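Local structure of transcriptional regulator (Rhodococcus sp., 2O0Y) at the interface of chains A and B. The protein is a putative IclR-family transcriptional regulator that probably binds DNA through an N-terminal helix-turn-helix domain. Sequence-based numbering; all coordinates share one arbitrary frame. Chains: chain A/B, Transcriptional regulator.

Contact 1: the interface of chains A and B. Residues chain A 92-93, 118, 120, 127; chain B 68-69, 77-80.
Hydrogen bonding between A:Trp93 and B:Leu78 ties the end of helix 80-93 in one chain to strand 75-78 of the other. The indole NE1 of A:Trp93 donates to the backbone O of B:Leu78 at 2.9 Å, fairly straight at 156° but tilted from the carbonyl plane. The hydroxyl OG of B:Ser77 reaches this same oxygen from the opposite face, so two donors grip it. A second bond across runs from the hydroxyl OG1 of B:Thr69 to the amide oxygen OE1 of A:Gln120 at 3.1 Å, the donor standing above the amide plane; the bend of the glutamine at chi2 (-86°) brings this oxygen round to it. Water 1 adds a bridge between A:Thr92 OG1 and B:Leu78 N.

Apolar packing centres on B:Pro80. Its CG lies over the rim of one indole face, while A:Thr92 CG2 lies over the opposite face, which should restrict rocking of the ring. The same CG of B:Pro80 meets A:Ile118 CD1 at 3.9 Å, the side chains crossing at about a right angle, and A:Val127 CG1 lies alongside the proline CB.

The patch thus fastens strands 68-70 and 75-78 and the next turn of chain B to helix 80-93 and strands 113-120 and 123-130 of chain A, and may set their placement.

Contact 2: the interface of chains A and B. Residues chain A 86, 90, 126-127, 142-143; chain B 80, 82-84, 86.
A:Leu142 and A:Gly143 meet the 3-10 helix 80-85 of chain B with extended and left-handed backbones respectively (phi 85° at the glycine), while A:Val86 and A:Gly90 face it from helix 80-93. B:Leu83 is wedged between helix 80-93, strand 123-130 and A:Leu142 of chain A. With CG anti to its carbonyl carbon (chi1 -63°), its two methyls spread apart: CD2 rests on the bare CA of A:Gly90 at 3.6 Å, where no side chain intervenes, and CD1 touches the CA of A:Val127 at 3.7 Å. Lower on the same side chain, CB packs against the branch point CG of A:Leu142 at 3.8 Å. The CD2 methyl of A:Leu142 continues past B:Leu83 to B:Val86 CB, at 4.1 Å.

A:Val86 and B:Val86 cross obliquely, CG1 of A:Val86 lying 3.8 Å from CG2 of B:Val86, while the other methyl of A:Val86 turns toward the end of selenomethionine B:Met82. An alanine in place of A:Val86 would probably leave B:Val86 CG2 and the B:Met82 methyl without these partners and open a gap between the helices.

Polar linkage here is indirect: water 2 lies 2.9 Å from A:Leu142 O and also contacts B:Arg84 O. The site is a mainly apolar seam that packs the linking helical segments of the two chains, with the A:Leu142 loop and strand 123-130 alongside, and is likely to help hold them together.

Contact 3: the interface of chains A and B. Residues chain A 21-22, 25, 58, 61; chain B 18-19, 21-22, 25.
A:Val22 and A:Val25, on helix 20-29, meet B:Val25 and B:Val22, on helix 18-29, in a reciprocal packing of valine methyls. The two halves are not oriented alike. A:Val25 and B:Val22 point tip to tip, with CG2 of A:Val25 directed at the fork of B:Val22; the CG2 atoms approach to 3.3 Å, and CG1 of B:Val22 is 3.5 Å from the same A:Val25 CG2 methyl. A:Val22 instead slants across B:Val25, bringing their CG2 methyls together at 3.3 Å. Both CG2 pairs are tighter than usual van der Waals packing. In all four valines CG2 is anti to the carbonyl carbon, which places that methyl in the tightest contacts.

B:Val22 also meets A:Leu58 at about a right angle, presenting CG2 to the leucine CD2 from helix 52-64. Nearby, A:Thr61 lies obliquely against B:Val19, its hydroxyl OG1 set close to both valine methyls, at 3.6 Å from CG1. Chain B's first helix is therefore seated against two helices of the opposite helix-turn-helix domain, an arrangement that may help fix how the two presumed DNA-binding domains are paired.

At the start of the helices, A:Ser21 has OG between its backbone N and carbonyl carbon (chi1 49°), turned toward B:Gly18. This hydroxyl donates to the B:Gly18 carbonyl O at 2.9 Å, in the carbonyl plane and on a lone pair, with a C=O...OG angle of 110°.

Contact 1: the interface of chains A and B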
# COMPACT_ATOMS: atom_id res chain seq x y z
N THR A 92 3.91 6.42 -3.44
CA THR A 92 4.13 6.84 -4.82
C THR A 92 3.01 6.34 -5.77
O THR A 92 2.61 7.05 -6.69
CB THR A 92 5.50 6.36 -5.30
OG1 THR A 92 6.55 6.99 -4.52
CG2 THR A 92 5.72 6.69 -6.77
N TRP A 93 2.58 5.11 -5.59
CA TRP A 93 1.68 4.44 -6.54
C TRP A 93 0.21 4.53 -6.13
O TRP A 93 -0.68 4.26 -6.93
CB TRP A 93 2.12 2.99 -6.71
CG TRP A 93 3.39 2.97 -7.52
CD1 TRP A 93 4.66 2.84 -7.06
CD2 TRP A 93 3.48 3.21 -8.92
NE1 TRP A 93 5.57 3.00 -8.11
CE2 TRP A 93 4.85 3.21 -9.27
CE3 TRP A 93 2.51 3.47 -9.92
CZ2 TRP A 93 5.28 3.41 -10.59
CZ3 TRP A 93 2.95 3.66 -11.24
CH2 TRP A 93 4.32 3.60 -11.57
N ILE A 118 -0.73 -1.06 -14.94
CA ILE A 118 0.04 -0.28 -15.90
C ILE A 118 0.99 -1.24 -16.60
O ILE A 118 1.11 -2.42 -16.21
CB ILE A 118 0.88 0.85 -15.23
CG1 ILE A 118 1.93 0.25 -14.31
CG2 ILE A 118 -0.05 1.85 -14.51
CD1 ILE A 118 2.95 1.27 -13.78
N GLN A 120 4.89 -2.09 -17.80
CA GLN A 120 6.30 -1.75 -17.59
C GLN A 120 7.06 -2.66 -18.51
O GLN A 120 6.97 -3.85 -18.38
CB GLN A 120 6.70 -1.99 -16.12
CG GLN A 120 5.95 -1.00 -15.18
CD GLN A 120 6.64 0.32 -15.04
OE1 GLN A 120 7.73 0.41 -14.39
NE2 GLN A 120 6.04 1.40 -15.71
N VAL A 127 -1.03 -2.06 -9.81
CA VAL A 127 -0.45 -1.05 -8.88
C VAL A 127 -1.50 -0.55 -7.90
O VAL A 127 -1.16 0.13 -6.95
CB VAL A 127 0.16 0.18 -9.63
CG1 VAL A 127 1.31 -0.26 -10.56
CG2 VAL A 127 -0.89 0.87 -10.48
N LEU B 68 12.72 0.55 -10.26
CA LEU B 68 12.56 1.98 -10.47
C LEU B 68 11.68 2.13 -11.68
O LEU B 68 11.54 1.18 -12.45
CB LEU B 68 13.89 2.65 -10.77
CG LEU B 68 14.91 2.71 -9.66
CD1 LEU B 68 16.15 3.48 -10.22
CD2 LEU B 68 14.41 3.45 -8.40
N THR B 69 11.04 3.29 -11.83
CA THR B 69 10.28 3.64 -13.05
C THR B 69 10.72 4.98 -13.58
O THR B 69 10.87 5.90 -12.79
CB THR B 69 8.83 3.82 -12.67
OG1 THR B 69 8.38 2.57 -12.23
CG2 THR B 69 7.99 4.20 -13.83
N SER B 77 11.00 7.27 -10.12
CA SER B 77 10.46 6.98 -8.79
C SER B 77 10.80 5.53 -8.48
O SER B 77 11.29 4.81 -9.38
CB SER B 77 8.92 7.10 -8.76
OG SER B 77 8.37 6.16 -9.62
N LEU B 78 10.43 5.07 -7.29
CA LEU B 78 10.51 3.64 -6.96
C LEU B 78 9.44 3.04 -7.84
O LEU B 78 8.39 3.67 -8.06
CB LEU B 78 10.18 3.42 -5.47
CG LEU B 78 11.23 3.96 -4.46
CD1 LEU B 78 10.89 3.46 -3.05
CD2 LEU B 78 12.62 3.40 -4.83
N GLY B 79 9.67 1.83 -8.33
CA GLY B 79 8.73 1.28 -9.33
C GLY B 79 7.85 0.20 -8.75
O GLY B 79 7.92 -0.12 -7.57
N PRO B 80 6.94 -0.34 -9.56
CA PRO B 80 5.85 -1.21 -9.05
C PRO B 80 6.34 -2.47 -8.40
O PRO B 80 5.65 -3.05 -7.56
CB PRO B 80 5.08 -1.58 -10.34
CG PRO B 80 5.43 -0.50 -11.33
CD PRO B 80 6.85 -0.06 -11.02
O HOH W 1 9.15 6.82 -5.14

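Contact 2: the interface of chains A and B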
# COMPACT_ATOMS: atom_id res chain seq x y z
N VAL A 86 9.43 0.21 0.70
CA VAL A 86 8.11 -0.39 0.33
C VAL A 86 6.99 0.60 0.64
O VAL A 86 6.07 0.82 -0.14
CB VAL A 86 7.89 -1.72 1.10
CG1 VAL A 86 6.46 -2.24 0.93
CG2 VAL A 86 8.93 -2.78 0.56
N GLY A 90 4.57 2.48 -1.94
CA GLY A 90 3.12 2.43 -1.67
C GLY A 90 2.49 3.80 -1.85
O GLY A 90 1.42 3.96 -2.47
N VAL A 126 -0.12 -4.83 -11.57
CA VAL A 126 -1.20 -4.23 -10.85
C VAL A 126 -0.57 -3.31 -9.84
O VAL A 126 0.33 -3.70 -9.13
CB VAL A 126 -2.00 -5.30 -10.03
CG1 VAL A 126 -3.11 -4.57 -9.26
CG2 VAL A 126 -2.65 -6.24 -11.01
N VAL A 127 -1.03 -2.06 -9.81
CA VAL A 127 -0.45 -1.05 -8.88
C VAL A 127 -1.50 -0.55 -7.90
O VAL A 127 -1.16 0.13 -6.95
CB VAL A 127 0.16 0.18 -9.63
CG1 VAL A 127 1.31 -0.26 -10.56
CG2 VAL A 127 -0.89 0.87 -10.48
N LEU A 142 -0.27 -7.66 -6.13
CA LEU A 142 0.19 -6.30 -6.41
C LEU A 142 1.67 -6.34 -6.75
O LEU A 142 2.42 -7.04 -6.08
CB LEU A 142 -0.02 -5.46 -5.13
CG LEU A 142 0.16 -3.95 -5.16
CD1 LEU A 142 -0.95 -3.34 -5.84
CD2 LEU A 142 0.15 -3.40 -3.73
N GLY A 143 2.10 -5.61 -7.79
CA GLY A 143 3.58 -5.39 -7.97
C GLY A 143 4.29 -6.51 -8.70
O GLY A 143 5.47 -6.42 -8.95
N PRO B 80 6.94 -0.34 -9.56
CA PRO B 80 5.85 -1.21 -9.05
C PRO B 80 6.34 -2.47 -8.40
O PRO B 80 5.65 -3.05 -7.56
CB PRO B 80 5.08 -1.58 -10.34
CG PRO B 80 5.43 -0.50 -11.33
CD PRO B 80 6.85 -0.06 -11.02
N MSE B 82 8.29 -2.72 -6.07
CA MSE B 82 8.40 -2.57 -4.62
C MSE B 82 7.06 -2.83 -3.93
O MSE B 82 6.99 -3.07 -2.74
CB MSE B 82 8.93 -1.15 -4.26
CG MSE B 82 10.19 -0.70 -4.99
SE MSE B 82 11.63 -2.01 -4.53
CE MSE B 82 11.32 -1.90 -2.67
N LEU B 83 5.97 -2.69 -4.68
CA LEU B 83 4.61 -2.86 -4.16
C LEU B 83 4.35 -4.32 -3.81
O LEU B 83 3.39 -4.64 -3.11
CB LEU B 83 3.58 -2.41 -5.22
CG LEU B 83 3.61 -0.93 -5.63
CD1 LEU B 83 2.52 -0.68 -6.69
CD2 LEU B 83 3.32 -0.01 -4.34
N ARG B 84 5.19 -5.22 -4.31
CA ARG B 84 4.90 -6.63 -4.04
C ARG B 84 5.17 -7.01 -2.61
O ARG B 84 4.77 -8.11 -2.19
CB ARG B 84 5.68 -7.55 -4.99
CG ARG B 84 7.14 -7.67 -4.68
CD ARG B 84 7.86 -8.20 -5.97
NE ARG B 84 7.60 -9.63 -6.13
CZ ARG B 84 7.65 -10.31 -7.28
NH1 ARG B 84 7.89 -9.71 -8.41
NH2 ARG B 84 7.40 -11.60 -7.28
N VAL B 86 4.14 -4.84 -0.06
CA VAL B 86 3.16 -4.05 0.68
C VAL B 86 2.30 -4.89 1.59
O VAL B 86 2.15 -4.55 2.77
CB VAL B 86 2.27 -3.19 -0.25
CG1 VAL B 86 1.02 -2.64 0.47
CG2 VAL B 86 3.11 -2.05 -0.80
O HOH W 2 1.95 -8.71 -3.76

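Contact 3: the interface of chains A and B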
# COMPACT_ATOMS: atom_id res chain seq x y z
N SER A 21 24.55 -9.70 -10.05
CA SER A 21 24.35 -9.60 -8.59
C SER A 21 23.10 -8.84 -8.18
O SER A 21 22.49 -9.14 -7.17
CB SER A 21 25.60 -9.11 -7.84
OG SER A 21 26.12 -7.92 -8.48
N VAL A 22 22.70 -7.87 -8.99
CA VAL A 22 21.47 -7.11 -8.75
C VAL A 22 20.21 -7.97 -9.05
O VAL A 22 19.22 -7.91 -8.33
CB VAL A 22 21.46 -5.89 -9.64
CG1 VAL A 22 20.12 -5.11 -9.51
CG2 VAL A 22 22.63 -5.05 -9.29
N VAL A 25 20.03 -10.26 -5.86
CA VAL A 25 19.47 -9.68 -4.67
C VAL A 25 17.95 -9.58 -4.83
O VAL A 25 17.21 -9.89 -3.90
CB VAL A 25 20.14 -8.35 -4.35
CG1 VAL A 25 19.38 -7.54 -3.35
CG2 VAL A 25 21.51 -8.69 -3.78
N LEU A 58 25.87 -12.14 0.20
CA LEU A 58 24.74 -11.24 -0.12
C LEU A 58 23.84 -10.94 1.09
O LEU A 58 23.40 -9.80 1.28
CB LEU A 58 23.88 -11.78 -1.28
CG LEU A 58 24.53 -11.97 -2.67
CD1 LEU A 58 23.52 -12.43 -3.75
CD2 LEU A 58 25.30 -10.76 -3.16
N THR A 61 25.55 -8.71 3.59
CA THR A 61 25.62 -7.34 3.08
C THR A 61 24.28 -6.63 3.34
O THR A 61 24.24 -5.51 3.83
CB THR A 61 25.99 -7.35 1.58
OG1 THR A 61 27.33 -7.82 1.43
CG2 THR A 61 25.91 -5.97 0.93
N GLY B 18 30.41 -8.64 -7.12
CA GLY B 18 28.98 -8.84 -7.05
C GLY B 18 28.44 -8.05 -5.86
O GLY B 18 27.42 -7.37 -5.98
N VAL B 19 29.13 -8.13 -4.73
CA VAL B 19 28.74 -7.35 -3.53
C VAL B 19 28.88 -5.84 -3.75
O VAL B 19 28.15 -5.06 -3.14
CB VAL B 19 29.53 -7.77 -2.25
CG1 VAL B 19 29.54 -6.66 -1.19
CG2 VAL B 19 28.96 -9.04 -1.66
N SER B 21 28.28 -4.22 -6.58
CA SER B 21 27.07 -3.81 -7.29
C SER B 21 25.87 -3.73 -6.41
O SER B 21 24.98 -2.87 -6.61
CB SER B 21 26.81 -4.70 -8.52
OG SER B 21 27.76 -4.37 -9.53
N VAL B 22 25.78 -4.65 -5.46
CA VAL B 22 24.63 -4.71 -4.58
C VAL B 22 24.68 -3.51 -3.62
O VAL B 22 23.67 -2.93 -3.39
CB VAL B 22 24.53 -6.07 -3.84
CG1 VAL B 22 23.51 -6.02 -2.67
CG2 VAL B 22 24.21 -7.18 -4.85
N VAL B 25 23.46 -0.60 -5.58
CA VAL B 25 22.01 -0.61 -5.70
C VAL B 25 21.36 -0.08 -4.42
O VAL B 25 20.48 0.73 -4.45
CB VAL B 25 21.51 -2.04 -6.03
CG1 VAL B 25 20.03 -2.06 -6.06
CG2 VAL B 25 22.05 -2.43 -7.44

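Contacts 1 and 2 adjoin, their C-alpha centres about 8 Å apart, and share A:Val127, B:Pro80 and helix 80-93 of chain A. The C-alpha centre of contact 3, on helices of the N-terminal domains, lies about 21 Å from the other two centres. The chains thus join at two levels: contact 3 pairs helix-turn-helix domains, whereas contacts 1 and 2 engage the linking helical segments and C-terminal region, contact 1 also taking in strands 68-70 and 75-78 of chain B. Because the interface is not an exact two-fold, equivalent residues need not meet alike. Such pairing would suit a dimer, although the deposited assembly does not prove it.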